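Proline dehydrogenase (Bradyrhizobium japonicum USDA 110, PDB 3HAZ) probably oxidises proline to glutamate in two steps, using an FAD-dependent proline dehydrogenase and an NAD-dependent aldehyde dehydrogenase carried on one chain. Local coordinates at residues T278-E283 / R341-Y347; A284-E288 / Y316-A320. All coordinates share one frame. Numbering follows the deposited sequence.

In the fold
Both contacts belong to the proline dehydrogenase barrel, and their centres lie about 9 Å apart. Along the chain the order is 278-283, 284-288, 316-320, 341-347, so contact 2 falls wholly between the two halves of contact 1. Strand 276-279 runs out through 278-283 and 284-288 into helix 287-298; strand 309-314 follows, then 316-320, helix 320-333 and strand 338-343, which delivers 341-347. Contact 1 holds the flavin at the strand ends, while contact 2 joins the start of helix 287-298 to the turn after strand 309-314. Tyr316 bridges them: its N lies 2.9 Å from Lys344 O and its OH 3.1 Å from Tyr347 N, probable hydrogen bonds that tie 316-320 to 341-347 beside the FAD.

Contact 1: T278-E283 / R341-Y347; sequences TVDAEE and RLVKGAY. With FAD (flavin-adenine dinucleotide), chain C.
This is a buried, ligand-bridged contact between the C-terminal ends of two parallel barrel strands, 276-279 and 338-343, and the loops that follow them. Strand 309-314 lies between the two, so the segments run 24° apart without pairing: CA to CA, Thr278 is 7.8 Å from Arg341, Ala281 8.3 Å from Gly345 and Glu283 6.6 Å from Tyr347. At the strand ends a salt bridge spans the gap, with Arg341 NH1 donating to Asp280 OD1 at 2.9 Å and 174°. Arg341 (chi1 t, chi2 t, chi3 m) lays its guanidinium between FAD C6 on one face and Thr278 CG2 on the other; Ser237 also binds this arginine, and Lys239 takes the second oxygen of Asp280. Such use of the C-terminal strand ends is the TIM-barrel way of building an active site, here filled by the flavin. Ala281, in extended conformation, grips the pyrimidine edge twice: its N donates to FAD O4 (2.9 Å) and its O accepts from FAD N3 (2.6 Å). From the other loop, Ala346 N reaches FAD O2 at 2.8 Å. Gly345, at phi/psi 152/137 where a CB would clash with the preceding carbonyl, donates from N to FAD O4' (2.9 Å) and accepts at O from FAD O2B (2.6 Å), while Lys344 NZ binds FAD O2A at 2.9 Å. Tyr347, N-cap of helix 348-357, has chi1 m and one ring face against Glu282 C and Glu283 N; Tyr347 CE1 sits 3.6 Å from Glu282 CA, and one water joins Tyr347 OH (2.6 Å) to Glu282 OE1 (2.8 Å), which Ser241 also binds.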
loop_
_atom_site.group_PDB
_atom_site.type_symbol
_atom_site.label_atom_id
_atom_site.label_comp_id
_atom_site.label_asym_id
_atom_site.label_seq_id
_atom_site.Cartn_x
_atom_site.Cartn_y
_atom_site.Cartn_z
ATOM N N THR A 278 -8.126 -28.464 -50.851
ATOM C CA THR A 278 -8.576 -27.777 -49.639
ATOM C C THR A 278 -8.470 -26.260 -49.752
ATOM O O THR A 278 -7.396 -25.726 -50.030
ATOM C CB THR A 278 -7.775 -28.234 -48.389
ATOM O OG1 THR A 278 -7.686 -29.661 -48.366
ATOM C CG2 THR A 278 -8.454 -27.752 -47.105
ATOM N N VAL A 279 -9.594 -25.577 -49.545
ATOM C CA VAL A 279 -9.610 -24.118 -49.445
ATOM C C VAL A 279 -9.276 -23.672 -48.015
ATOM O O VAL A 279 -10.025 -23.943 -47.071
ATOM C CB VAL A 279 -10.979 -23.528 -49.869
ATOM C CG1 VAL A 279 -10.946 -21.993 -49.830
ATOM C CG2 VAL A 279 -11.370 -24.029 -51.268
ATOM N N ASP A 280 -8.140 -23.000 -47.858
ATOM C CA ASP A 280 -7.694 -22.564 -46.535
ATOM C C ASP A 280 -8.678 -21.566 -45.937
ATOM O O ASP A 280 -9.440 -20.910 -46.661
ATOM C CB ASP A 280 -6.307 -21.920 -46.616
ATOM C CG ASP A 280 -5.188 -22.937 -46.833
ATOM O OD1 ASP A 280 -5.427 -24.160 -46.682
ATOM O OD2 ASP A 280 -4.058 -22.505 -47.148
ATOM N N ALA A 281 -8.658 -21.452 -44.614
ATOM C CA ALA A 281 -9.458 -20.452 -43.921
ATOM C C ALA A 281 -8.557 -19.282 -43.549
ATOM O O ALA A 281 -7.439 -19.479 -43.068
ATOM C CB ALA A 281 -10.100 -21.049 -42.687
ATOM N N GLU A 282 -9.041 -18.067 -43.779
ATOM C CA GLU A 282 -8.237 -16.872 -43.538
ATOM C C GLU A 282 -8.866 -15.995 -42.451
ATOM O O GLU A 282 -9.382 -16.518 -41.462
ATOM C CB GLU A 282 -8.007 -16.124 -44.862
ATOM C CG GLU A 282 -7.370 -17.053 -45.916
ATOM C CD GLU A 282 -7.023 -16.370 -47.227
ATOM O OE1 GLU A 282 -6.021 -15.622 -47.271
ATOM O OE2 GLU A 282 -7.735 -16.610 -48.224
ATOM N N GLU A 283 -8.834 -14.676 -42.617
ATOM C CA GLU A 283 -9.320 -13.790 -41.552
ATOM C C GLU A 283 -10.823 -13.925 -41.333
ATOM O O GLU A 283 -11.569 -14.309 -42.239
ATOM C CB GLU A 283 -8.962 -12.330 -41.843
ATOM C CG GLU A 283 -7.475 -12.065 -42.007
ATOM C CD GLU A 283 -6.967 -12.365 -43.417
ATOM O OE1 GLU A 283 -7.721 -12.925 -44.239
ATOM O OE2 GLU A 283 -5.803 -12.034 -43.704
ATOM N N ARG A 341 -10.918 -29.965 -43.073
ATOM C CA ARG A 341 -9.804 -29.766 -42.158
ATOM C C ARG A 341 -10.188 -28.896 -40.973
ATOM O O ARG A 341 -10.637 -27.762 -41.142
ATOM C CB ARG A 341 -8.619 -29.118 -42.877
ATOM C CG ARG A 341 -7.404 -28.956 -41.969
ATOM C CD ARG A 341 -6.442 -27.912 -42.506
ATOM N NE ARG A 341 -5.896 -28.294 -43.800
ATOM C CZ ARG A 341 -5.619 -27.423 -44.762
ATOM N NH1 ARG A 341 -5.847 -26.128 -44.572
ATOM N NH2 ARG A 341 -5.127 -27.846 -45.909
ATOM N N LEU A 342 -10.002 -29.430 -39.772
ATOM C CA LEU A 342 -10.234 -28.656 -38.561
ATOM C C LEU A 342 -8.900 -28.163 -38.015
ATOM O O LEU A 342 -7.984 -28.953 -37.784
ATOM C CB LEU A 342 -10.958 -29.491 -37.506
ATOM C CG LEU A 342 -11.429 -28.731 -36.269
ATOM C CD1 LEU A 342 -12.576 -27.768 -36.627
ATOM C CD2 LEU A 342 -11.844 -29.705 -35.164
ATOM N N VAL A 343 -8.796 -26.853 -37.822
ATOM C CA VAL A 343 -7.593 -26.244 -37.280
ATOM C C VAL A 343 -8.024 -25.339 -36.138
ATOM O O VAL A 343 -9.209 -25.032 -35.989
ATOM C CB VAL A 343 -6.893 -25.350 -38.323
ATOM C CG1 VAL A 343 -6.654 -26.111 -39.630
ATOM C CG2 VAL A 343 -7.729 -24.088 -38.573
ATOM N N LYS A 344 -7.068 -24.893 -35.337
ATOM C CA LYS A 344 -7.385 -23.898 -34.328
ATOM C C LYS A 344 -7.468 -22.511 -34.973
ATOM O O LYS A 344 -8.546 -21.912 -35.007
ATOM C CB LYS A 344 -6.409 -23.990 -33.154
ATOM C CG LYS A 344 -6.636 -25.284 -32.359
ATOM C CD LYS A 344 -5.590 -25.566 -31.280
ATOM C CE LYS A 344 -5.830 -26.966 -30.700
ATOM N NZ LYS A 344 -4.864 -27.337 -29.634
ATOM N N GLY A 345 -6.367 -22.021 -35.536
ATOM C CA GLY A 345 -6.417 -20.752 -36.253
ATOM C C GLY A 345 -5.117 -19.972 -36.258
ATOM O O GLY A 345 -4.450 -19.858 -35.233
ATOM N N ALA A 346 -4.764 -19.414 -37.413
ATOM C CA ALA A 346 -3.443 -18.807 -37.595
ATOM C C ALA A 346 -3.371 -17.282 -37.470
ATOM O O ALA A 346 -2.292 -16.711 -37.621
ATOM C CB ALA A 346 -2.854 -19.234 -38.933
ATOM N N TYR A 347 -4.497 -16.626 -37.207
ATOM C CA TYR A 347 -4.550 -15.163 -37.276
ATOM C C TYR A 347 -5.031 -14.507 -35.981
ATOM O O TYR A 347 -5.580 -13.403 -36.015
ATOM C CB TYR A 347 -5.476 -14.713 -38.426
ATOM C CG TYR A 347 -5.159 -15.326 -39.780
ATOM C CD1 TYR A 347 -5.625 -16.594 -40.120
ATOM C CD2 TYR A 347 -4.406 -14.627 -40.725
ATOM C CE1 TYR A 347 -5.343 -17.158 -41.362
ATOM C CE2 TYR A 347 -4.119 -15.180 -41.967
ATOM C CZ TYR A 347 -4.591 -16.442 -42.277
ATOM O OH TYR A 347 -4.301 -16.992 -43.498
HETATM P PA FAD C . -1.484 -25.237 -29.941
HETATM O O1A FAD C . -0.118 -24.717 -29.211
HETATM O O2A FAD C . -2.185 -26.258 -29.163
HETATM O O5B FAD C . -2.485 -23.970 -30.132
HETATM C C5B FAD C . -1.978 -22.821 -30.748
HETATM C C4B FAD C . -3.131 -21.873 -31.103
HETATM O O4B FAD C . -4.284 -21.682 -30.117
HETATM C C3B FAD C . -3.118 -20.819 -32.034
HETATM O O3B FAD C . -2.527 -21.039 -33.303
HETATM C C2B FAD C . -4.485 -20.198 -31.902
HETATM O O2B FAD C . -5.435 -20.514 -32.903
HETATM C C1B FAD C . -4.909 -20.476 -30.504
HETATM N N9A FAD C . -4.602 -19.486 -29.488
HETATM C C8A FAD C . -3.353 -19.069 -29.038
HETATM N N7A FAD C . -3.556 -18.158 -28.037
HETATM C C5A FAD C . -4.952 -18.016 -27.865
HETATM C C6A FAD C . -5.779 -17.172 -26.934
HETATM N N6A FAD C . -5.139 -16.280 -25.975
HETATM N N1A FAD C . -7.093 -17.235 -26.971
HETATM C C2A FAD C . -7.738 -18.097 -27.879
HETATM N N3A FAD C . -6.943 -18.906 -28.776
HETATM C C4A FAD C . -5.574 -18.840 -28.734
HETATM N N1 FAD C . -5.091 -21.958 -39.592
HETATM C C2 FAD C . -5.951 -21.102 -40.237
HETATM O O2 FAD C . -6.403 -19.974 -39.589
HETATM N N3 FAD C . -6.333 -21.365 -41.597
HETATM C C4 FAD C . -5.848 -22.463 -42.248
HETATM O O4 FAD C . -6.274 -22.755 -43.551
HETATM C C4X FAD C . -4.953 -23.363 -41.573
HETATM N N5 FAD C . -4.421 -24.575 -42.270
HETATM C C5X FAD C . -3.535 -25.446 -41.591
HETATM C C6 FAD C . -3.007 -26.632 -42.281
HETATM C C7 FAD C . -2.127 -27.502 -41.598
HETATM C C7M FAD C . -1.570 -28.713 -42.330
HETATM C C8 FAD C . -1.742 -27.228 -40.194
HETATM C C8M FAD C . -0.783 -28.154 -39.428
HETATM C C9 FAD C . -2.249 -26.093 -39.538
HETATM C C9A FAD C . -3.160 -25.175 -40.245
HETATM N N10 FAD C . -3.692 -23.990 -39.568
HETATM C C10 FAD C . -4.594 -23.106 -40.270
HETATM C "C1'" FAD C . -3.477 -23.745 -38.106
HETATM C "C2'" FAD C . -2.258 -22.864 -37.730
HETATM O "O2'" FAD C . -1.372 -22.757 -38.839
HETATM C "C3'" FAD C . -1.585 -23.448 -36.477
HETATM O "O3'" FAD C . -0.801 -24.582 -36.830
HETATM C "C4'" FAD C . -2.616 -23.868 -35.369
HETATM O "O4'" FAD C . -3.615 -22.962 -35.053
HETATM C "C5'" FAD C . -1.912 -24.417 -34.099
HETATM O "O5'" FAD C . -2.739 -25.286 -33.341
HETATM P P FAD C . -1.997 -26.495 -32.481
HETATM O O1P FAD C . -3.156 -27.468 -31.781
HETATM O O2P FAD C . -1.101 -27.249 -33.365
HETATM O O3P FAD C . -1.012 -25.762 -31.404
HETATM O O HOH W 1 -3.859 -15.316 -45.500
#

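Contact 2: A284-E288 / Y316-A320; sequences ADRLE and YQKRA. With FAD (flavin-adenine dinucleotide), chain C.
Arg319 makes the strongest bonds here, its NH2 donating to Ala284 O at 3.0 Å and 168°, and to Gln317 OE1 within its own segment at 2.8 Å. The carbonyl and the arginine belong to neighbouring connections of the TIM barrel: 284-288 spans the end of a loop and the first residues of helix 287-298, whereas the loop 316-320 links strand 309-314 to helix 320-333. A type I turn from Gln317 to Ala320, closed by Ala320 N to Gln317 O at 3.1 Å, presents both Gln317 (chi1 m, chi2 t) and Arg319 (chi1 m, chi2 t, chi3 m) toward the facing segment. CA to CA, Ala284 is 7.8 Å from Gln317 and Leu287 9.4 Å from Arg319. Ala284 O also receives Leu287 N at 3.2 Å. One water accepts hydrogen bonds from Arg319 NH1 (3.0 Å) and Glu288 N (3.1 Å) and donates one to Ala284 O (2.7 Å). A second water connects Arg319 NH1 (2.8 Å) to Glu288 OE2 (2.5 Å); Glu288 OE2 and Arg319 NH1 themselves stay 4.4 Å apart, beyond a salt bridge, and Glu288 OE1 is held by the backbone of Arg524. Gln317 NE2 turns to Gln314, an FAD-binding residue, and Tyr316 CD2 lies 3.1 Å from FAD O2B. Packing completes the contact: Ala284 CB meets Gln317 OE1 at 3.6 Å, and Leu287, rotamer t,p, sets CD2 over a face of the guanidinium, 3.4 Å from Arg319 CZ.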
loop_
_atom_site.group_PDB
_atom_site.type_symbol
_atom_site.label_atom_id
_atom_site.label_comp_id
_atom_site.label_asym_id
_atom_site.label_seq_id
_atom_site.Cartn_x
_atom_site.Cartn_y
_atom_site.Cartn_z
ATOM N N ALA A 284 -11.264 -13.580 -40.130
ATOM C CA ALA A 284 -12.669 -13.695 -39.761
ATOM C C ALA A 284 -13.586 -12.853 -40.641
ATOM O O ALA A 284 -14.725 -13.244 -40.901
ATOM C CB ALA A 284 -12.869 -13.338 -38.285
ATOM N N ASP A 285 -13.104 -11.698 -41.097
ATOM C CA ASP A 285 -13.951 -10.829 -41.905
ATOM C C ASP A 285 -14.136 -11.365 -43.325
ATOM O O ASP A 285 -14.939 -10.840 -44.095
ATOM C CB ASP A 285 -13.477 -9.361 -41.892
ATOM C CG ASP A 285 -12.131 -9.157 -42.569
ATOM O OD1 ASP A 285 -11.565 -10.127 -43.113
ATOM O OD2 ASP A 285 -11.638 -8.008 -42.548
ATOM N N ARG A 286 -13.410 -12.428 -43.654
ATOM C CA ARG A 286 -13.562 -13.084 -44.951
ATOM C C ARG A 286 -14.323 -14.413 -44.868
ATOM O O ARG A 286 -14.553 -15.061 -45.890
ATOM C CB ARG A 286 -12.185 -13.305 -45.595
ATOM C CG ARG A 286 -11.528 -12.020 -46.115
ATOM C CD ARG A 286 -10.055 -12.246 -46.415
ATOM N NE ARG A 286 -9.548 -11.350 -47.455
ATOM C CZ ARG A 286 -8.256 -11.175 -47.716
ATOM N NH1 ARG A 286 -7.340 -11.824 -47.001
ATOM N NH2 ARG A 286 -7.875 -10.349 -48.688
ATOM N N LEU A 287 -14.709 -14.824 -43.661
ATOM C CA LEU A 287 -15.382 -16.114 -43.486
ATOM C C LEU A 287 -16.646 -16.255 -44.349
ATOM O O LEU A 287 -16.784 -17.201 -45.123
ATOM C CB LEU A 287 -15.735 -16.352 -42.018
ATOM C CG LEU A 287 -16.448 -17.684 -41.756
ATOM C CD1 LEU A 287 -15.659 -18.846 -42.341
ATOM C CD2 LEU A 287 -16.711 -17.897 -40.275
ATOM N N GLU A 288 -17.569 -15.319 -44.189
ATOM C CA GLU A 288 -18.839 -15.351 -44.908
ATOM C C GLU A 288 -18.651 -15.334 -46.420
ATOM O O GLU A 288 -19.302 -16.082 -47.145
ATOM C CB GLU A 288 -19.710 -14.164 -44.493
ATOM C CG GLU A 288 -20.255 -14.244 -43.085
ATOM C CD GLU A 288 -21.265 -13.145 -42.794
ATOM O OE1 GLU A 288 -21.515 -12.315 -43.698
ATOM O OE2 GLU A 288 -21.810 -13.114 -41.666
ATOM N N TYR A 316 -10.900 -21.692 -33.375
ATOM C CA TYR A 316 -10.714 -20.568 -32.461
ATOM C C TYR A 316 -11.790 -19.500 -32.650
ATOM O O TYR A 316 -11.887 -18.563 -31.868
ATOM C CB TYR A 316 -9.281 -20.004 -32.482
ATOM C CG TYR A 316 -8.862 -19.144 -33.669
ATOM C CD1 TYR A 316 -9.642 -19.042 -34.822
ATOM C CD2 TYR A 316 -7.644 -18.463 -33.640
ATOM C CE1 TYR A 316 -9.224 -18.254 -35.907
ATOM C CE2 TYR A 316 -7.215 -17.685 -34.709
ATOM C CZ TYR A 316 -8.007 -17.584 -35.843
ATOM O OH TYR A 316 -7.570 -16.807 -36.899
ATOM N N GLN A 317 -12.616 -19.674 -33.680
ATOM C CA GLN A 317 -13.746 -18.773 -33.913
ATOM C C GLN A 317 -15.001 -19.295 -33.232
ATOM O O GLN A 317 -15.293 -20.490 -33.271
ATOM C CB GLN A 317 -14.021 -18.607 -35.406
ATOM C CG GLN A 317 -12.913 -17.928 -36.188
ATOM C CD GLN A 317 -13.450 -17.191 -37.400
ATOM O OE1 GLN A 317 -14.442 -16.465 -37.307
ATOM N NE2 GLN A 317 -12.790 -17.359 -38.540
ATOM N N LYS A 318 -15.748 -18.388 -32.615
ATOM C CA LYS A 318 -17.003 -18.754 -31.979
ATOM C C LYS A 318 -18.001 -19.309 -32.999
ATOM O O LYS A 318 -18.862 -20.115 -32.652
ATOM C CB LYS A 318 -17.580 -17.548 -31.230
ATOM C CG LYS A 318 -16.569 -16.891 -30.279
ATOM C CD LYS A 318 -17.121 -15.602 -29.672
ATOM C CE LYS A 318 -16.123 -14.981 -28.686
ATOM N NZ LYS A 318 -16.498 -13.576 -28.302
ATOM N N ARG A 319 -17.860 -18.903 -34.259
ATOM C CA ARG A 319 -18.761 -19.367 -35.323
ATOM C C ARG A 319 -18.431 -20.766 -35.848
ATOM O O ARG A 319 -19.140 -21.290 -36.704
ATOM C CB ARG A 319 -18.769 -18.381 -36.498
ATOM C CG ARG A 319 -19.451 -17.046 -36.207
ATOM C CD ARG A 319 -19.278 -16.076 -37.371
ATOM N NE ARG A 319 -17.875 -15.730 -37.577
ATOM C CZ ARG A 319 -17.422 -14.992 -38.586
ATOM N NH1 ARG A 319 -18.264 -14.512 -39.494
ATOM N NH2 ARG A 319 -16.122 -14.737 -38.687
ATOM N N ALA A 320 -17.368 -21.373 -35.332
ATOM C CA ALA A 320 -16.865 -22.633 -35.893
ATOM C C ALA A 320 -17.926 -23.737 -35.996
ATOM O O ALA A 320 -18.063 -24.382 -37.040
ATOM C CB ALA A 320 -15.658 -23.119 -35.103
HETATM P PA FAD C . -1.484 -25.237 -29.941
HETATM O O1A FAD C . -0.118 -24.717 -29.211
HETATM O O2A FAD C . -2.185 -26.258 -29.163
HETATM O O5B FAD C . -2.485 -23.970 -30.132
HETATM C C5B FAD C . -1.978 -22.821 -30.748
HETATM C C4B FAD C . -3.131 -21.873 -31.103
HETATM O O4B FAD C . -4.284 -21.682 -30.117
HETATM C C3B FAD C . -3.118 -20.819 -32.034
HETATM O O3B FAD C . -2.527 -21.039 -33.303
HETATM C C2B FAD C . -4.485 -20.198 -31.902
HETATM O O2B FAD C . -5.435 -20.514 -32.903
HETATM C C1B FAD C . -4.909 -20.476 -30.504
HETATM N N9A FAD C . -4.602 -19.486 -29.488
HETATM C C8A FAD C . -3.353 -19.069 -29.038
HETATM N N7A FAD C . -3.556 -18.158 -28.037
HETATM C C5A FAD C . -4.952 -18.016 -27.865
HETATM C C6A FAD C . -5.779 -17.172 -26.934
HETATM N N6A FAD C . -5.139 -16.280 -25.975
HETATM N N1A FAD C . -7.093 -17.235 -26.971
HETATM C C2A FAD C . -7.738 -18.097 -27.879
HETATM N N3A FAD C . -6.943 -18.906 -28.776
HETATM C C4A FAD C . -5.574 -18.840 -28.734
HETATM N N1 FAD C . -5.091 -21.958 -39.592
HETATM C C2 FAD C . -5.951 -21.102 -40.237
HETATM O O2 FAD C . -6.403 -19.974 -39.589
HETATM N N3 FAD C . -6.333 -21.365 -41.597
HETATM C C4 FAD C . -5.848 -22.463 -42.248
HETATM O O4 FAD C . -6.274 -22.755 -43.551
HETATM C C4X FAD C . -4.953 -23.363 -41.573
HETATM N N5 FAD C . -4.421 -24.575 -42.270
HETATM C C5X FAD C . -3.535 -25.446 -41.591
HETATM C C6 FAD C . -3.007 -26.632 -42.281
HETATM C C7 FAD C . -2.127 -27.502 -41.598
HETATM C C7M FAD C . -1.570 -28.713 -42.330
HETATM C C8 FAD C . -1.742 -27.228 -40.194
HETATM C C8M FAD C . -0.783 -28.154 -39.428
HETATM C C9 FAD C . -2.249 -26.093 -39.538
HETATM C C9A FAD C . -3.160 -25.175 -40.245
HETATM N N10 FAD C . -3.692 -23.990 -39.568
HETATM C C10 FAD C . -4.594 -23.106 -40.270
HETATM C "C1'" FAD C . -3.477 -23.745 -38.106
HETATM C "C2'" FAD C . -2.258 -22.864 -37.730
HETATM O "O2'" FAD C . -1.372 -22.757 -38.839
HETATM C "C3'" FAD C . -1.585 -23.448 -36.477
HETATM O "O3'" FAD C . -0.801 -24.582 -36.830
HETATM C "C4'" FAD C . -2.616 -23.868 -35.369
HETATM O "O4'" FAD C . -3.615 -22.962 -35.053
HETATM C "C5'" FAD C . -1.912 -24.417 -34.099
HETATM O "O5'" FAD C . -2.739 -25.286 -33.341
HETATM P P FAD C . -1.997 -26.495 -32.481
HETATM O O1P FAD C . -3.156 -27.468 -31.781
HETATM O O2P FAD C . -1.101 -27.249 -33.365
HETATM O O3P FAD C . -1.012 -25.762 -31.404
HETATM O O HOH W 2 -17.191 -13.173 -42.008
HETATM O O HOH W 3 -21.061 -14.655 -39.780
#